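PDB 4YE5: peptidoglycan synthetase penicillin-binding protein 3 from Bifidobacterium adolescentis, which probably binds penicillin and, as in other members of the transpeptidase family, cross-links peptidoglycan strands during cell-wall synthesis. Local coordinates for residues S280-P285 with G403-V408. Sequence-based numbering, arbitrary orientation.
Sequences SETFEP and GYTVNV. With GOL (glycerol), chain E.
Phe283 and Val406 form a single antiparallel bridge, a hydrogen-bonded pair. Val406 N gives the straighter bond, 2.8 Å to Phe283 O; Phe283 N returns one of 3.0 Å to Val406 O. Phe283 CG sits between its own backbone N and carbonyl carbon (chi1 47°). Val406 O lies above one face of the ring, offset toward the rim, while Phe283 CE1 meets Val406 CG2 at 3.7 Å. Leu411 of helix 408-419 and Ile503 of strand 501-510 also touch this ring. Next along, Pro285 CG touches Tyr404 CE1 at 3.7 Å, the two side chains crossing at about a right angle.

At one end the side chain of Glu284, extended beyond CG, reaches across to the start of 403-408. Its OE2 accepts a hydrogen bond from Gly403 N at 2.7 Å on its anti lone pair, and a second from O2 of a glycerol, probably from the crystallisation liquor. At the other end, one water accepts from Val408 N and donates to Glu281 O. Beside the bridge, another water joins the hydroxyls of Thr282 and Thr405; Thr405 OG1 also bonds Val383 N. Asn407 OD1 N-caps helix 408-419 at Gln410 N.

The bridge ties the loop before helix 290-299 to the one before helix 408-419 within the transpeptidase domain. The first loop leads to Ser287 and Lys290, consistent with the SxxK active-site motif of penicillin-binding proteins.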
loop_
_atom_site.group_PDB
_atom_site.type_symbol
_atom_site.label_atom_id
_atom_site.label_comp_id
_atom_site.label_asym_id
_atom_site.label_seq_id
_atom_site.Cartn_x
_atom_site.Cartn_y
_atom_site.Cartn_z
ATOM N N SER A 280 -5.836 -1.137 7.495
ATOM C CA SER A 280 -5.996 -1.009 8.952
ATOM C C SER A 280 -6.885 -2.051 9.644
ATOM O O SER A 280 -6.677 -2.373 10.812
ATOM C CB SER A 280 -6.531 0.388 9.300
ATOM O OG SER A 280 -7.743 0.645 8.613
ATOM N N GLU A 281 -7.893 -2.561 8.948
ATOM C CA GLU A 281 -8.875 -3.425 9.606
ATOM C C GLU A 281 -8.252 -4.703 10.197
ATOM O O GLU A 281 -7.477 -5.391 9.529
ATOM C CB GLU A 281 -9.978 -3.815 8.614
ATOM C CG GLU A 281 -11.238 -4.318 9.300
ATOM C CD GLU A 281 -12.022 -3.178 9.945
ATOM O OE1 GLU A 281 -11.928 -2.032 9.471
ATOM O OE2 GLU A 281 -12.730 -3.421 10.925
ATOM N N THR A 282 -8.581 -5.025 11.448
ATOM C CA THR A 282 -8.213 -6.330 11.977
ATOM C C THR A 282 -9.467 -7.056 12.452
ATOM O O THR A 282 -10.464 -6.428 12.770
ATOM C CB THR A 282 -7.194 -6.249 13.141
ATOM O OG1 THR A 282 -7.787 -5.562 14.245
ATOM C CG2 THR A 282 -5.916 -5.511 12.706
ATOM N N PHE A 283 -9.412 -8.381 12.489
ATOM C CA PHE A 283 -10.588 -9.191 12.785
ATOM C C PHE A 283 -10.118 -10.602 13.084
ATOM O O PHE A 283 -9.013 -10.997 12.671
ATOM C CB PHE A 283 -11.517 -9.234 11.561
ATOM C CG PHE A 283 -10.787 -9.531 10.259
ATOM C CD1 PHE A 283 -10.606 -10.828 9.823
ATOM C CD2 PHE A 283 -10.244 -8.491 9.502
ATOM C CE1 PHE A 283 -9.921 -11.093 8.627
ATOM C CE2 PHE A 283 -9.569 -8.743 8.304
ATOM C CZ PHE A 283 -9.394 -10.031 7.874
ATOM N N GLU A 284 -10.956 -11.367 13.778
ATOM C CA GLU A 284 -10.696 -12.784 13.953
ATOM C C GLU A 284 -10.951 -13.441 12.627
ATOM O O GLU A 284 -11.954 -13.134 11.970
ATOM C CB GLU A 284 -11.609 -13.394 15.032
ATOM C CG GLU A 284 -11.343 -12.876 16.447
ATOM C CD GLU A 284 -12.436 -13.315 17.419
ATOM O OE1 GLU A 284 -13.615 -12.958 17.196
ATOM O OE2 GLU A 284 -12.119 -14.025 18.390
ATOM N N PRO A 285 -10.044 -14.350 12.210
ATOM C CA PRO A 285 -10.196 -14.990 10.901
ATOM C C PRO A 285 -11.240 -16.116 10.895
ATOM O O PRO A 285 -11.605 -16.558 9.814
ATOM C CB PRO A 285 -8.796 -15.555 10.627
ATOM C CG PRO A 285 -8.268 -15.886 12.003
ATOM C CD PRO A 285 -8.802 -14.761 12.892
ATOM N N GLY A 403 -10.082 -15.581 19.096
ATOM C CA GLY A 403 -9.315 -15.119 20.242
ATOM C C GLY A 403 -7.971 -14.511 19.854
ATOM O O GLY A 403 -7.155 -14.186 20.719
ATOM N N TYR A 404 -7.738 -14.383 18.553
ATOM C CA TYR A 404 -6.588 -13.645 18.032
ATOM C C TYR A 404 -7.062 -12.942 16.784
ATOM O O TYR A 404 -8.083 -13.332 16.219
ATOM C CB TYR A 404 -5.405 -14.561 17.723
ATOM C CG TYR A 404 -5.579 -15.570 16.583
ATOM C CD1 TYR A 404 -5.231 -15.238 15.269
ATOM C CD2 TYR A 404 -6.026 -16.867 16.831
ATOM C CE1 TYR A 404 -5.347 -16.165 14.232
ATOM C CE2 TYR A 404 -6.153 -17.803 15.793
ATOM C CZ TYR A 404 -5.810 -17.441 14.500
ATOM O OH TYR A 404 -5.922 -18.358 13.472
ATOM N N THR A 405 -6.368 -11.887 16.367
ATOM C CA THR A 405 -6.852 -11.112 15.226
ATOM C C THR A 405 -5.776 -10.963 14.161
ATOM O O THR A 405 -4.584 -10.995 14.472
ATOM C CB THR A 405 -7.227 -9.690 15.623
ATOM O OG1 THR A 405 -6.046 -9.035 16.110
ATOM C CG2 THR A 405 -8.333 -9.695 16.702
ATOM N N VAL A 406 -6.215 -10.768 12.915
ATOM C CA VAL A 406 -5.317 -10.622 11.780
ATOM C C VAL A 406 -5.779 -9.456 10.905
ATOM O O VAL A 406 -6.936 -9.056 10.979
ATOM C CB VAL A 406 -5.361 -11.886 10.912
ATOM C CG1 VAL A 406 -5.087 -13.126 11.769
ATOM C CG2 VAL A 406 -6.743 -12.013 10.224
ATOM N N ASN A 407 -4.887 -8.911 10.074
ATOM C CA ASN A 407 -5.366 -8.075 8.973
ATOM C C ASN A 407 -5.389 -8.901 7.699
ATOM O O ASN A 407 -4.937 -10.062 7.694
ATOM C CB ASN A 407 -4.566 -6.767 8.815
ATOM C CG ASN A 407 -3.085 -6.998 8.690
ATOM O OD1 ASN A 407 -2.632 -7.818 7.885
ATOM N ND2 ASN A 407 -2.309 -6.285 9.504
ATOM N N VAL A 408 -5.927 -8.334 6.627
ATOM C CA VAL A 408 -6.064 -9.103 5.405
ATOM C C VAL A 408 -4.715 -9.528 4.815
ATOM O O VAL A 408 -4.616 -10.602 4.204
ATOM C CB VAL A 408 -6.979 -8.372 4.353
ATOM C CG1 VAL A 408 -6.260 -7.193 3.698
ATOM C CG2 VAL A 408 -7.469 -9.364 3.280
HETATM C C1 GOL E . -9.425 -10.324 20.526
HETATM O O1 GOL E . -8.141 -10.915 20.560
HETATM C C2 GOL E . -10.303 -11.042 19.501
HETATM O O2 GOL E . -10.598 -12.336 19.969
HETATM C C3 GOL E . -11.619 -10.298 19.270
HETATM O O3 GOL E . -11.368 -9.011 18.756
HETATM O O HOH W 1 -3.884 -3.604 10.088
HETATM O O HOH W 2 -7.269 -5.912 6.834
HETATM O O HOH W 3 -6.674 -6.402 16.478
#